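Long-range contacts in hemin ABC transporter, periplasmic hemin-binding protein HutB (PDB 5KHL), which probably captures hemin in the periplasm of Vibrio cholerae and delivers it to an inner-membrane ABC transporter for import into the cell: residues N102-R113 with G252-Q260; T174-H182 with A262-Y270. All blocks are in the same frame, centred on the assembly; numbering follows the deposited sequence.

Contact 1. Residues N102-R113 with G252-Q260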
loop_
_atom_site.group_PDB
_atom_site.type_symbol
_atom_site.label_atom_id
_atom_site.label_comp_id
_atom_site.label_asym_id
_atom_site.label_seq_id
_atom_site.Cartn_x
_atom_site.Cartn_y
_atom_site.Cartn_z
ATOM N N ASN A 102 -3.504 -4.422 11.701
ATOM C CA ASN A 102 -3.295 -2.984 11.455
ATOM C C ASN A 102 -3.432 -2.551 9.992
ATOM O O ASN A 102 -2.939 -3.219 9.111
ATOM C CB ASN A 102 -1.909 -2.556 11.956
ATOM C CG ASN A 102 -1.683 -1.037 11.859
ATOM O OD1 ASN A 102 -1.362 -0.508 10.785
ATOM N ND2 ASN A 102 -1.843 -0.334 12.992
ATOM N N SER A 103 -4.061 -1.407 9.739
ATOM C CA SER A 103 -4.019 -0.833 8.396
ATOM C C SER A 103 -3.825 0.704 8.340
ATOM O O SER A 103 -4.343 1.332 7.411
ATOM C CB SER A 103 -5.286 -1.223 7.613
ATOM O OG SER A 103 -6.473 -0.994 8.344
ATOM N N ASP A 104 -3.090 1.293 9.301
ATOM C CA ASP A 104 -2.614 2.698 9.216
ATOM C C ASP A 104 -1.728 2.956 8.028
ATOM O O ASP A 104 -1.098 2.050 7.506
ATOM C CB ASP A 104 -1.746 3.137 10.413
ATOM C CG ASP A 104 -2.323 2.775 11.718
ATOM O OD1 ASP A 104 -3.563 2.790 11.853
ATOM O OD2 ASP A 104 -1.521 2.488 12.623
ATOM N N SER A 105 -1.591 4.235 7.708
ATOM C CA SER A 105 -0.607 4.687 6.753
ATOM C C SER A 105 0.730 5.044 7.430
ATOM O O SER A 105 1.611 5.624 6.805
ATOM C CB SER A 105 -1.159 5.884 6.002
ATOM O OG SER A 105 -1.639 6.840 6.913
ATOM N N THR A 106 0.898 4.681 8.695
ATOM C CA THR A 106 2.100 5.083 9.414
ATOM C C THR A 106 3.183 4.015 9.458
ATOM O O THR A 106 2.906 2.833 9.442
ATOM C CB THR A 106 1.773 5.469 10.856
ATOM O OG1 THR A 106 1.574 4.277 11.621
ATOM C CG2 THR A 106 0.528 6.331 10.906
ATOM N N PRO A 107 4.438 4.438 9.536
ATOM C CA PRO A 107 5.504 3.470 9.801
ATOM C C PRO A 107 5.274 2.613 11.055
ATOM O O PRO A 107 5.593 1.424 11.046
ATOM C CB PRO A 107 6.735 4.358 9.968
ATOM C CG PRO A 107 6.420 5.574 9.155
ATOM C CD PRO A 107 4.960 5.800 9.304
ATOM N N GLN A 108 4.728 3.177 12.124
ATOM C CA GLN A 108 4.533 2.354 13.322
ATOM C C GLN A 108 3.439 1.323 13.056
ATOM O O GLN A 108 3.432 0.247 13.657
ATOM C CB GLN A 108 4.206 3.202 14.561
ATOM C CG GLN A 108 3.066 4.190 14.419
ATOM C CD GLN A 108 3.492 5.549 13.850
ATOM O OE1 GLN A 108 4.399 5.652 13.003
ATOM N NE2 GLN A 108 2.822 6.602 14.311
ATOM N N GLY A 109 2.532 1.658 12.138
ATOM C CA GLY A 109 1.496 0.738 11.740
ATOM C C GLY A 109 2.150 -0.513 11.172
ATOM O O GLY A 109 1.762 -1.621 11.520
ATOM N N LEU A 110 3.164 -0.326 10.326
ATOM C CA LEU A 110 3.934 -1.435 9.776
ATOM C C LEU A 110 4.625 -2.267 10.859
ATOM O O LEU A 110 4.570 -3.491 10.825
ATOM C CB LEU A 110 4.966 -0.906 8.772
ATOM C CG LEU A 110 5.979 -1.899 8.200
ATOM C CD1 LEU A 110 5.275 -3.163 7.676
ATOM C CD2 LEU A 110 6.794 -1.251 7.080
ATOM N N LEU A 111 5.268 -1.605 11.812
ATOM C CA LEU A 111 5.962 -2.317 12.875
ATOM C C LEU A 111 4.967 -3.111 13.718
ATOM O O LEU A 111 5.247 -4.234 14.118
ATOM C CB LEU A 111 6.760 -1.351 13.766
ATOM C CG LEU A 111 7.885 -0.530 13.137
ATOM C CD1 LEU A 111 8.393 0.495 14.134
ATOM C CD2 LEU A 111 9.026 -1.396 12.657
ATOM N N THR A 112 3.806 -2.523 13.982
ATOM C CA THR A 112 2.723 -3.201 14.702
ATOM C C THR A 112 2.165 -4.404 13.910
ATOM O O THR A 112 1.895 -5.482 14.471
ATOM C CB THR A 112 1.563 -2.203 15.005
ATOM O OG1 THR A 112 2.058 -1.110 15.790
ATOM C CG2 THR A 112 0.431 -2.875 15.749
ATOM N N ARG A 113 1.992 -4.206 12.607
ATOM C CA ARG A 113 1.517 -5.258 11.718
ATOM C C ARG A 113 2.464 -6.455 11.735
ATOM O O ARG A 113 2.026 -7.608 11.779
ATOM C CB ARG A 113 1.352 -4.710 10.292
ATOM C CG ARG A 113 0.318 -5.460 9.433
ATOM C CD ARG A 113 -0.369 -4.524 8.413
ATOM N NE ARG A 113 0.611 -3.865 7.578
ATOM C CZ ARG A 113 0.847 -2.563 7.562
ATOM N NH1 ARG A 113 0.145 -1.729 8.315
ATOM N NH2 ARG A 113 1.791 -2.104 6.769
ATOM N N GLY A 252 -3.144 -1.516 2.205
ATOM C CA GLY A 252 -3.005 -2.304 3.410
ATOM C C GLY A 252 -2.492 -1.837 4.780
ATOM O O GLY A 252 -2.772 -2.559 5.737
ATOM N N GLY A 253 -1.746 -0.738 4.954
ATOM C CA GLY A 253 -1.237 0.179 3.954
ATOM C C GLY A 253 0.283 0.314 3.807
ATOM O O GLY A 253 0.804 -0.107 2.773
ATOM N N LEU A 254 1.010 0.906 4.766
ATOM C CA LEU A 254 2.474 1.075 4.561
ATOM C C LEU A 254 3.229 -0.214 4.827
ATOM O O LEU A 254 3.220 -0.737 5.931
ATOM C CB LEU A 254 3.077 2.187 5.423
ATOM C CG LEU A 254 4.561 2.522 5.095
ATOM C CD1 LEU A 254 4.717 3.497 3.920
ATOM C CD2 LEU A 254 5.350 3.033 6.314
ATOM N N GLY A 255 3.899 -0.723 3.805
ATOM C CA GLY A 255 4.516 -2.032 3.905
ATOM C C GLY A 255 5.912 -2.115 3.323
ATOM O O GLY A 255 6.566 -1.092 3.105
ATOM N N LEU A 256 6.365 -3.344 3.075
ATOM C CA LEU A 256 7.720 -3.589 2.603
ATOM C C LEU A 256 7.902 -3.088 1.177
ATOM O O LEU A 256 8.932 -2.478 0.842
ATOM C CB LEU A 256 8.051 -5.072 2.689
ATOM C CG LEU A 256 7.818 -5.703 4.066
ATOM C CD1 LEU A 256 8.316 -7.138 4.072
ATOM C CD2 LEU A 256 8.493 -4.893 5.182
ATOM N N LYS A 257 6.893 -3.342 0.347
ATOM C CA LYS A 257 6.836 -2.803 -1.013
ATOM C C LYS A 257 6.834 -1.264 -1.022
ATOM O O LYS A 257 7.476 -0.648 -1.867
ATOM C CB LYS A 257 5.594 -3.334 -1.738
ATOM C CG LYS A 257 5.602 -3.127 -3.247
ATOM C CD LYS A 257 6.712 -3.933 -3.922
ATOM C CE LYS A 257 7.271 -3.203 -5.153
ATOM N NZ LYS A 257 6.246 -2.977 -6.201
ATOM N N SER A 258 6.110 -0.661 -0.079
ATOM C CA SER A 258 6.082 0.791 0.066
ATOM C C SER A 258 7.486 1.337 0.238
ATOM O O SER A 258 7.897 2.256 -0.464
ATOM C CB SER A 258 5.230 1.212 1.256
ATOM O OG SER A 258 4.119 0.359 1.424
ATOM N N LEU A 259 8.220 0.750 1.174
ATOM C CA LEU A 259 9.599 1.132 1.434
ATOM C C LEU A 259 10.521 0.955 0.211
ATOM O O LEU A 259 11.375 1.805 -0.055
ATOM C CB LEU A 259 10.136 0.320 2.618
ATOM C CG LEU A 259 9.418 0.469 3.966
ATOM C CD1 LEU A 259 10.335 0.052 5.087
ATOM C CD2 LEU A 259 8.938 1.901 4.183
ATOM N N GLN A 260 10.338 -0.151 -0.513
ATOM C CA GLN A 260 11.093 -0.457 -1.727
ATOM C C GLN A 260 10.801 0.525 -2.878
ATOM O O GLN A 260 11.719 1.001 -3.534
ATOM C CB GLN A 260 10.811 -1.906 -2.181
ATOM C CG GLN A 260 12.036 -2.673 -2.733
ATOM C CD GLN A 260 13.019 -3.178 -1.652
ATOM O OE1 GLN A 260 12.617 -3.594 -0.561
ATOM N NE2 GLN A 260 14.314 -3.142 -1.969
HETATM O O HOH W 1 1.014 1.069 8.244
#
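At the N-terminal starts of two helices, 107-120 and 256-269, Pro107, Leu110 and Arg113 meet the glycine-rich turn Gly252-Gly255. Leu254 carries the apolar part: its CG lies anti to the backbone N (chi1 -172°), and the CD2 branch crosses obliquely beside the rigid proline ring, 3.5 Å from Pro107 CA. Leu110 lies alongside, with CB 3.3 Å from Leu254 O and CD2 toward Leu259 CD1. Gly252 O and Gly253 N lie off toward the rim over one face of the Arg113 guanidinium and Leu110 CA over the other, though the group's exact placement is doubtful. A water joins Thr106 O (2.9 Å) to Arg113 NH1 (2.9 Å) within 102-113 and reaches the other segment through a weak bond from Leu254 N. Glycine suits position 252, since at its positive phi (111°) a CB would be jammed against the preceding carbonyl O; the peptide that follows is cis. Thr106 OG1 caps its helix by accepting from Gly109 N (2.8 Å), while Gly255 N donates to Ser258 OG (2.6 Å). Around these helix starts, Val134 of helix 125-143 touches Leu110, Leu29 of helix 24-32 packs on Arg113, and Thr174 and Ile175 of helix 171-178 lie against Leu254.

Contact 2. Residues T174-H182 with A262-Y270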
loop_
_atom_site.group_PDB
_atom_site.type_symbol
_atom_site.label_atom_id
_atom_site.label_comp_id
_atom_site.label_asym_id
_atom_site.label_seq_id
_atom_site.Cartn_x
_atom_site.Cartn_y
_atom_site.Cartn_z
ATOM N N THR A 174 2.737 9.237 3.343
ATOM C CA THR A 174 3.842 8.756 4.165
ATOM C C THR A 174 5.084 8.499 3.298
ATOM O O THR A 174 6.222 8.834 3.681
ATOM C CB THR A 174 3.441 7.473 4.909
ATOM O OG1 THR A 174 2.330 7.741 5.761
ATOM C CG2 THR A 174 4.575 6.911 5.732
ATOM N N ILE A 175 4.855 7.941 2.110
ATOM C CA ILE A 175 5.938 7.591 1.201
ATOM C C ILE A 175 6.677 8.839 0.711
ATOM O O ILE A 175 7.902 8.840 0.626
ATOM C CB ILE A 175 5.405 6.753 0.009
ATOM C CG1 ILE A 175 5.108 5.331 0.499
ATOM C CG2 ILE A 175 6.382 6.747 -1.194
ATOM C CD1 ILE A 175 4.300 4.500 -0.504
ATOM N N ILE A 176 5.926 9.891 0.403
ATOM C CA ILE A 176 6.492 11.178 0.021
ATOM C C ILE A 176 7.378 11.782 1.146
ATOM O O ILE A 176 8.469 12.300 0.881
ATOM C CB ILE A 176 5.366 12.168 -0.362
ATOM C CG1 ILE A 176 4.738 11.755 -1.683
ATOM C CG2 ILE A 176 5.890 13.586 -0.506
ATOM C CD1 ILE A 176 3.407 12.451 -1.956
ATOM N N GLY A 177 6.914 11.706 2.391
ATOM C CA GLY A 177 7.720 12.150 3.519
ATOM C C GLY A 177 8.994 11.330 3.631
ATOM O O GLY A 177 10.072 11.880 3.808
ATOM N N LEU A 178 8.867 10.009 3.502
ATOM C CA LEU A 178 10.007 9.107 3.627
ATOM C C LEU A 178 11.057 9.286 2.536
ATOM O O LEU A 178 12.249 9.100 2.800
ATOM C CB LEU A 178 9.536 7.653 3.663
ATOM C CG LEU A 178 8.918 7.227 4.998
ATOM C CD1 LEU A 178 8.271 5.863 4.908
ATOM C CD2 LEU A 178 9.979 7.220 6.077
ATOM N N ILE A 179 10.648 9.651 1.321
ATOM C CA ILE A 179 11.641 9.928 0.290
ATOM C C ILE A 179 12.267 11.306 0.518
ATOM O O ILE A 179 13.194 11.699 -0.188
ATOM C CB ILE A 179 11.062 9.862 -1.136
ATOM C CG1 ILE A 179 10.260 11.126 -1.455
ATOM C CG2 ILE A 179 10.285 8.548 -1.357
ATOM C CD1 ILE A 179 9.240 10.948 -2.561
ATOM N N GLY A 180 11.769 12.030 1.514
ATOM C CA GLY A 180 12.340 13.314 1.872
ATOM C C GLY A 180 11.789 14.449 1.036
ATOM O O GLY A 180 12.483 15.431 0.782
ATOM N N ALA A 181 10.542 14.317 0.594
ATOM C CA ALA A 181 9.900 15.407 -0.114
ATOM C C ALA A 181 8.817 16.053 0.759
ATOM O O ALA A 181 8.440 15.510 1.804
ATOM C CB ALA A 181 9.313 14.914 -1.437
ATOM N N HIS A 182 8.360 17.227 0.339
ATOM C CA HIS A 182 7.116 17.817 0.833
ATOM C C HIS A 182 5.918 17.316 0.033
ATOM O O HIS A 182 5.949 17.294 -1.199
ATOM C CB HIS A 182 7.135 19.346 0.739
ATOM C CG HIS A 182 8.232 20.002 1.516
ATOM N ND1 HIS A 182 8.303 19.955 2.890
ATOM C CD2 HIS A 182 9.281 20.760 1.107
ATOM C CE1 HIS A 182 9.360 20.639 3.296
ATOM N NE2 HIS A 182 9.967 21.140 2.235
ATOM N N ALA A 262 9.606 3.540 -2.363
ATOM C CA ALA A 262 10.076 4.822 -1.839
ATOM C C ALA A 262 11.548 5.026 -2.159
ATOM O O ALA A 262 11.919 6.085 -2.656
ATOM C CB ALA A 262 9.827 4.920 -0.320
ATOM N N GLN A 263 12.371 4.012 -1.882
ATOM C CA GLN A 263 13.795 4.040 -2.246
ATOM C C GLN A 263 13.951 4.271 -3.729
ATOM O O GLN A 263 14.686 5.167 -4.156
ATOM C CB GLN A 263 14.518 2.735 -1.888
ATOM C CG GLN A 263 14.564 2.363 -0.423
ATOM C CD GLN A 263 15.236 1.012 -0.200
ATOM O OE1 GLN A 263 16.298 0.740 -0.758
ATOM N NE2 GLN A 263 14.609 0.157 0.603
ATOM N N ARG A 264 13.250 3.450 -4.506
ATOM C CA ARG A 264 13.351 3.498 -5.956
ATOM C C ARG A 264 12.963 4.871 -6.481
ATOM O O ARG A 264 13.583 5.371 -7.410
ATOM C CB ARG A 264 12.481 2.426 -6.615
ATOM C CG ARG A 264 12.655 2.397 -8.136
ATOM C CD ARG A 264 11.672 1.464 -8.816
ATOM N NE ARG A 264 10.293 1.860 -8.555
ATOM C CZ ARG A 264 9.621 2.752 -9.268
ATOM N NH1 ARG A 264 10.187 3.346 -10.306
ATOM N NH2 ARG A 264 8.380 3.049 -8.941
ATOM N N ILE A 265 11.959 5.497 -5.875
ATOM C CA ILE A 265 11.527 6.819 -6.326
ATOM C C ILE A 265 12.445 7.941 -5.806
ATOM O O ILE A 265 12.697 8.910 -6.511
ATOM C CB ILE A 265 10.073 7.099 -5.916
ATOM C CG1 ILE A 265 9.152 6.040 -6.519
ATOM C CG2 ILE A 265 9.619 8.485 -6.419
ATOM C CD1 ILE A 265 7.809 5.976 -5.879
ATOM N N GLN A 266 12.979 7.805 -4.600
ATOM C CA GLN A 266 13.915 8.816 -4.072
ATOM C C GLN A 266 15.153 8.951 -4.958
ATOM O O GLN A 266 15.698 10.037 -5.131
ATOM C CB GLN A 266 14.332 8.471 -2.635
ATOM C CG GLN A 266 15.224 9.504 -1.973
ATOM C CD GLN A 266 15.604 9.133 -0.528
ATOM O OE1 GLN A 266 16.224 8.097 -0.281
ATOM N NE2 GLN A 266 15.228 9.984 0.423
ATOM N N THR A 267 15.591 7.832 -5.519
ATOM C CA THR A 267 16.713 7.818 -6.431
ATOM C C THR A 267 16.367 8.633 -7.684
ATOM O O THR A 267 17.235 9.262 -8.301
ATOM C CB THR A 267 17.090 6.359 -6.807
ATOM O OG1 THR A 267 17.607 5.687 -5.655
ATOM C CG2 THR A 267 18.130 6.314 -7.919
ATOM N N LEU A 268 15.090 8.632 -8.058
ATOM C CA LEU A 268 14.645 9.409 -9.224
ATOM C C LEU A 268 14.537 10.893 -8.893
ATOM O O LEU A 268 14.850 11.742 -9.739
ATOM C CB LEU A 268 13.303 8.889 -9.742
ATOM C CG LEU A 268 13.350 7.426 -10.191
ATOM C CD1 LEU A 268 11.960 6.870 -10.438
ATOM C CD2 LEU A 268 14.213 7.302 -11.443
ATOM N N LEU A 269 14.109 11.190 -7.661
ATOM C CA LEU A 269 13.829 12.553 -7.231
ATOM C C LEU A 269 15.104 13.297 -6.832
ATOM O O LEU A 269 15.185 14.516 -6.961
ATOM C CB LEU A 269 12.846 12.540 -6.058
ATOM C CG LEU A 269 12.362 13.899 -5.560
ATOM C CD1 LEU A 269 11.507 14.524 -6.635
ATOM C CD2 LEU A 269 11.604 13.782 -4.230
ATOM N N TYR A 270 16.089 12.551 -6.340
ATOM C CA TYR A 270 17.374 13.117 -5.936
ATOM C C TYR A 270 18.523 12.272 -6.483
ATOM O O TYR A 270 19.012 11.374 -5.804
ATOM C CB TYR A 270 17.503 13.216 -4.396
ATOM C CG TYR A 270 16.393 13.975 -3.687
ATOM C CD1 TYR A 270 16.223 15.341 -3.881
ATOM C CD2 TYR A 270 15.529 13.323 -2.803
ATOM C CE1 TYR A 270 15.199 16.034 -3.235
ATOM C CE2 TYR A 270 14.515 14.002 -2.156
ATOM C CZ TYR A 270 14.350 15.359 -2.376
ATOM O OH TYR A 270 13.350 16.044 -1.735
#
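Tyr270 OH is gripped by two backbone groups: it donates to Gly180 O at 2.7 Å and accepts from Lys150 N. The donor comes from above the Gly180 carbonyl plane, about 50° out of it. The phenol also lays its edge along the turn, with CE2 3.3 Å from Ile179 O near the ring plane, while Leu269 CG sits over the centre of one ring face. A tyrosine suits this place because its flat ring reaches from the end of helix 256-269 to the turn and still ends in a hydroxyl.

One turn back, Gln266 takes the preceding carbonyl, that of Ile179. Its CG is anti to the backbone N (chi1 -176°) and the chain stays extended beyond it, which carries the amide to the turn; NE2 donates to Ile179 O at 2.7 Å, again from above the carbonyl plane. The other hydrogen of NE2 probably goes to Leu141 O, a second bond that would fix the rotation of this buried amide.

Toward Ala262, earlier along helix 256-269, the contact turns apolar. Ile179 CG2 rests 3.2 Å from Ala262 O and also against the methyl of Ala262, whose small size lets the Ile175 and Ile179 CG2 methyls come close to the helix backbone. Ile175 CG2 meets Ala262 CB at 4.0 Å. Ile179 and Leu269 cross at about a right angle, and Ala181 CB touches Leu269 CD2 at 3.8 Å.

Gly180, with positive phi, closes helix 171-178 in a Schellman motif, and the carbonyls of Ile179 and Gly180 are taken by Gln266 and Tyr270. Side chains thus bind a helix C-terminus to the final turns of helix 256-269, on the lobe that holds strands 152-156 and 207-210, in a two-lobed periplasmic binding protein fold.

Overall arrangement
Both contacts use helix 256-269, contact 1 its first turns and contact 2 its last, with centres about 16 Å apart, so the helix passes from one to the other. Contact 1 is partly buried and near the centre of the chain; contact 2 lies farther out yet is the more thoroughly buried. Their chemistry differs too: contact 1 rests mainly on leucine and proline packing against a glycine-rich backbone, with a weakly bridging water, whereas direct side-chain bonds to carbonyls at a helix end dominate contact 2. Helix 171-178 couples them, since Thr174 OG1 probably hydrogen-bonds Ser105 O at 2.5 Å and Ile175 packs on Ser258. Helix 125-143 borders both.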